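Sulfite dehydrogenase (Paracoccus pantotrophus, PDB 2XTS) probably oxidises protein-bound sulfane sulfur at a molybdenum cofactor and passes the electrons to the heme c of its cytochrome partner. Local coordinates at residues A236-S239 / R240-S244. Residues are numbered along the deposited sequence; the frame is centred on the assembly and turned at random.
Sequences AVES and REETS. With HEC (heme c), chain K.
A tight turn in the loop between strands 227-233 and 248-249 supplies Arg240 and Ser244 to the heme c pocket, and Ser239 with Glu242 and Thr243 gives it its shape. The carbonyl O of Ser239 takes two donors from opposite faces of its plane: Glu242 N at 3.0 Å, closing a beta turn, and Thr243 OG1 at 2.8 Å. Glu242 folds back over the turn, its CG lodged between its own backbone N and carbonyl carbon (chi1 64°), which brings OE2 to Ser239 N at 3.1 Å, on the anti side and tilted 32° out of the carboxylate plane; Glu238 N adds a weak bond to the same oxygen. That carboxylate is further held by Arg181 and Ser182, while Lys257 pairs with one conformer of nearby Glu238, which is likely to ease the closeness of the two acids.

From within the turn, Arg240 presents its guanidinium edge to both propionates: NE and NH2 each meet heme O1A at 2.9 Å, and NH2 reaches O1D at 3.0 Å. Glu241 OE2 forms a salt bridge with Arg240 NH1 at 2.6 Å, nearly in the guanidinium plane, which helps fix the rotation of that group. Replacing Arg240 with a leucine would probably cost the propionates four N-H bonds, one of them weak, and leave Glu241 OE2 without this salt-bridge partner. Ser244 OG donates to the same O1A, and Ser51 and His76 add further bonds to the heme: a propionate-binding loop where the molybdenum subunit meets the cytochrome chain.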
loop_
_atom_site.group_PDB
_atom_site.type_symbol
_atom_site.label_atom_id
_atom_site.label_comp_id
_atom_site.label_asym_id
_atom_site.label_seq_id
_atom_site.Cartn_x
_atom_site.Cartn_y
_atom_site.Cartn_z
ATOM N N ALA A 236 19.516 -21.803 22.130
ATOM C CA ALA A 236 19.686 -21.115 20.877
ATOM C C ALA A 236 20.584 -21.952 19.970
ATOM O O ALA A 236 21.522 -22.601 20.440
ATOM C CB ALA A 236 20.286 -19.738 21.119
ATOM N N VAL A 237 20.340 -21.913 18.673
ATOM C CA VAL A 237 21.183 -22.647 17.757
ATOM C C VAL A 237 22.576 -21.998 17.609
ATOM O O VAL A 237 23.572 -22.684 17.447
ATOM C CB VAL A 237 20.479 -22.787 16.385
ATOM C CG1 VAL A 237 21.416 -23.371 15.341
ATOM C CG2 VAL A 237 19.186 -23.596 16.552
ATOM N N GLU A 238 22.619 -20.667 17.686
ATOM C CA GLU A 238 23.851 -19.881 17.462
ATOM C C GLU A 238 24.346 -20.128 16.042
ATOM O O GLU A 238 25.480 -20.548 15.771
ATOM C CB GLU A 238 24.919 -20.128 18.524
ATOM C CG GLU A 238 24.393 -19.967 19.944
ATOM C CD GLU A 238 24.211 -18.535 20.400
ATOM O OE1 GLU A 238 23.802 -17.667 19.603
ATOM O OE2 GLU A 238 24.473 -18.300 21.592
ATOM N N SER A 239 23.432 -19.874 15.129
ATOM C CA SER A 239 23.672 -19.983 13.717
ATOM C C SER A 239 24.556 -18.864 13.164
ATOM O O SER A 239 24.885 -17.903 13.860
ATOM C CB SER A 239 22.335 -19.959 13.016
ATOM O OG SER A 239 21.756 -18.682 13.241
ATOM N N ARG A 240 24.947 -18.987 11.907
ATOM C CA ARG A 240 25.847 -18.009 11.281
ATOM C C ARG A 240 25.312 -16.582 11.391
ATOM O O ARG A 240 26.074 -15.639 11.658
ATOM C CB ARG A 240 26.114 -18.424 9.829
ATOM C CG ARG A 240 27.175 -17.623 9.088
ATOM C CD ARG A 240 26.653 -16.435 8.332
ATOM N NE ARG A 240 27.725 -15.840 7.570
ATOM C CZ ARG A 240 27.572 -15.042 6.517
ATOM N NH1 ARG A 240 26.368 -14.702 6.091
ATOM N NH2 ARG A 240 28.633 -14.581 5.891
ATOM N N GLU A 241 24.009 -16.446 11.175
ATOM C CA GLU A 241 23.377 -15.138 11.203
ATOM C C GLU A 241 23.093 -14.580 12.595
ATOM O O GLU A 241 22.403 -13.575 12.732
ATOM C CB GLU A 241 22.130 -15.079 10.313
ATOM C CG GLU A 241 22.429 -15.387 8.820
ATOM C CD GLU A 241 23.463 -14.500 8.120
ATOM O OE1 GLU A 241 23.845 -13.456 8.647
ATOM O OE2 GLU A 241 23.912 -14.869 7.009
ATOM N N GLU A 242 23.645 -15.215 13.625
ATOM C CA GLU A 242 23.596 -14.643 14.954
ATOM C C GLU A 242 24.893 -14.811 15.710
ATOM O O GLU A 242 24.945 -14.538 16.899
ATOM C CB GLU A 242 22.382 -15.150 15.725
ATOM C CG GLU A 242 22.389 -16.633 15.987
ATOM C CD GLU A 242 21.005 -17.263 16.193
ATOM O OE1 GLU A 242 19.975 -16.562 16.027
ATOM O OE2 GLU A 242 20.984 -18.491 16.483
ATOM N N THR A 243 25.965 -15.143 14.982
ATOM C CA THR A 243 27.308 -15.299 15.546
ATOM C C THR A 243 28.289 -14.481 14.702
ATOM O O THR A 243 28.755 -13.412 15.107
ATOM C CB THR A 243 27.741 -16.797 15.625
ATOM O OG1 THR A 243 27.589 -17.422 14.334
ATOM C CG2 THR A 243 26.903 -17.560 16.650
ATOM N N SER A 244 28.582 -14.962 13.509
ATOM C CA SER A 244 29.396 -14.215 12.576
ATOM C C SER A 244 28.776 -12.855 12.265
ATOM O O SER A 244 29.466 -11.844 12.242
ATOM C CB SER A 244 29.566 -15.005 11.279
ATOM O OG SER A 244 30.346 -14.272 10.353
HETATM FE FE HEC K . 31.657 -19.546 0.929
HETATM C CHA HEC K . 30.515 -17.270 3.176
HETATM C CHB HEC K . 32.650 -21.558 3.494
HETATM C CHC HEC K . 32.462 -21.929 -1.291
HETATM C CHD HEC K . 31.278 -17.323 -1.577
HETATM N NA HEC K . 31.596 -19.438 2.939
HETATM C C1A HEC K . 31.131 -18.373 3.673
HETATM C C2A HEC K . 31.364 -18.618 5.079
HETATM C C3A HEC K . 31.960 -19.816 5.159
HETATM C C4A HEC K . 32.108 -20.340 3.820
HETATM C CMA HEC K . 32.422 -20.576 6.421
HETATM C CAA HEC K . 30.983 -17.645 6.225
HETATM C CBA HEC K . 32.036 -16.550 6.396
HETATM C CGA HEC K . 31.752 -15.644 7.559
HETATM O O1A HEC K . 30.587 -15.389 7.872
HETATM O O2A HEC K . 32.766 -15.235 8.170
HETATM N NB HEC K . 32.358 -21.386 1.062
HETATM C C1B HEC K . 32.701 -22.080 2.218
HETATM C C2B HEC K . 32.975 -23.458 1.874
HETATM C C3B HEC K . 32.956 -23.558 0.537
HETATM C C4B HEC K . 32.542 -22.278 0.018
HETATM C CMB HEC K . 33.462 -24.493 2.908
HETATM C CAB HEC K . 33.174 -24.797 -0.318
HETATM C CBB HEC K . 32.257 -25.951 0.179
HETATM N NC HEC K . 31.835 -19.595 -1.084
HETATM C C1C HEC K . 32.225 -20.680 -1.808
HETATM C C2C HEC K . 32.278 -20.315 -3.201
HETATM C C3C HEC K . 31.938 -19.022 -3.283
HETATM C C4C HEC K . 31.710 -18.552 -1.943
HETATM C CMC HEC K . 32.637 -21.282 -4.349
HETATM C CAC HEC K . 31.878 -18.056 -4.466
HETATM C CBC HEC K . 31.239 -18.466 -5.744
HETATM N ND HEC K . 31.001 -17.650 0.829
HETATM C C1D HEC K . 30.807 -16.949 -0.346
HETATM C C2D HEC K . 30.112 -15.716 -0.088
HETATM C C3D HEC K . 29.853 -15.718 1.365
HETATM C C4D HEC K . 30.443 -16.919 1.869
HETATM C CMD HEC K . 29.618 -14.650 -1.057
HETATM C CAD HEC K . 29.108 -14.632 2.122
HETATM C CBD HEC K . 27.620 -14.972 2.141
HETATM C CGD HEC K . 26.800 -13.989 2.926
HETATM O O1D HEC K . 27.370 -13.134 3.651
HETATM O O2D HEC K . 25.562 -14.133 2.901
HETATM O O HOH W 1 25.457 -15.549 19.252
#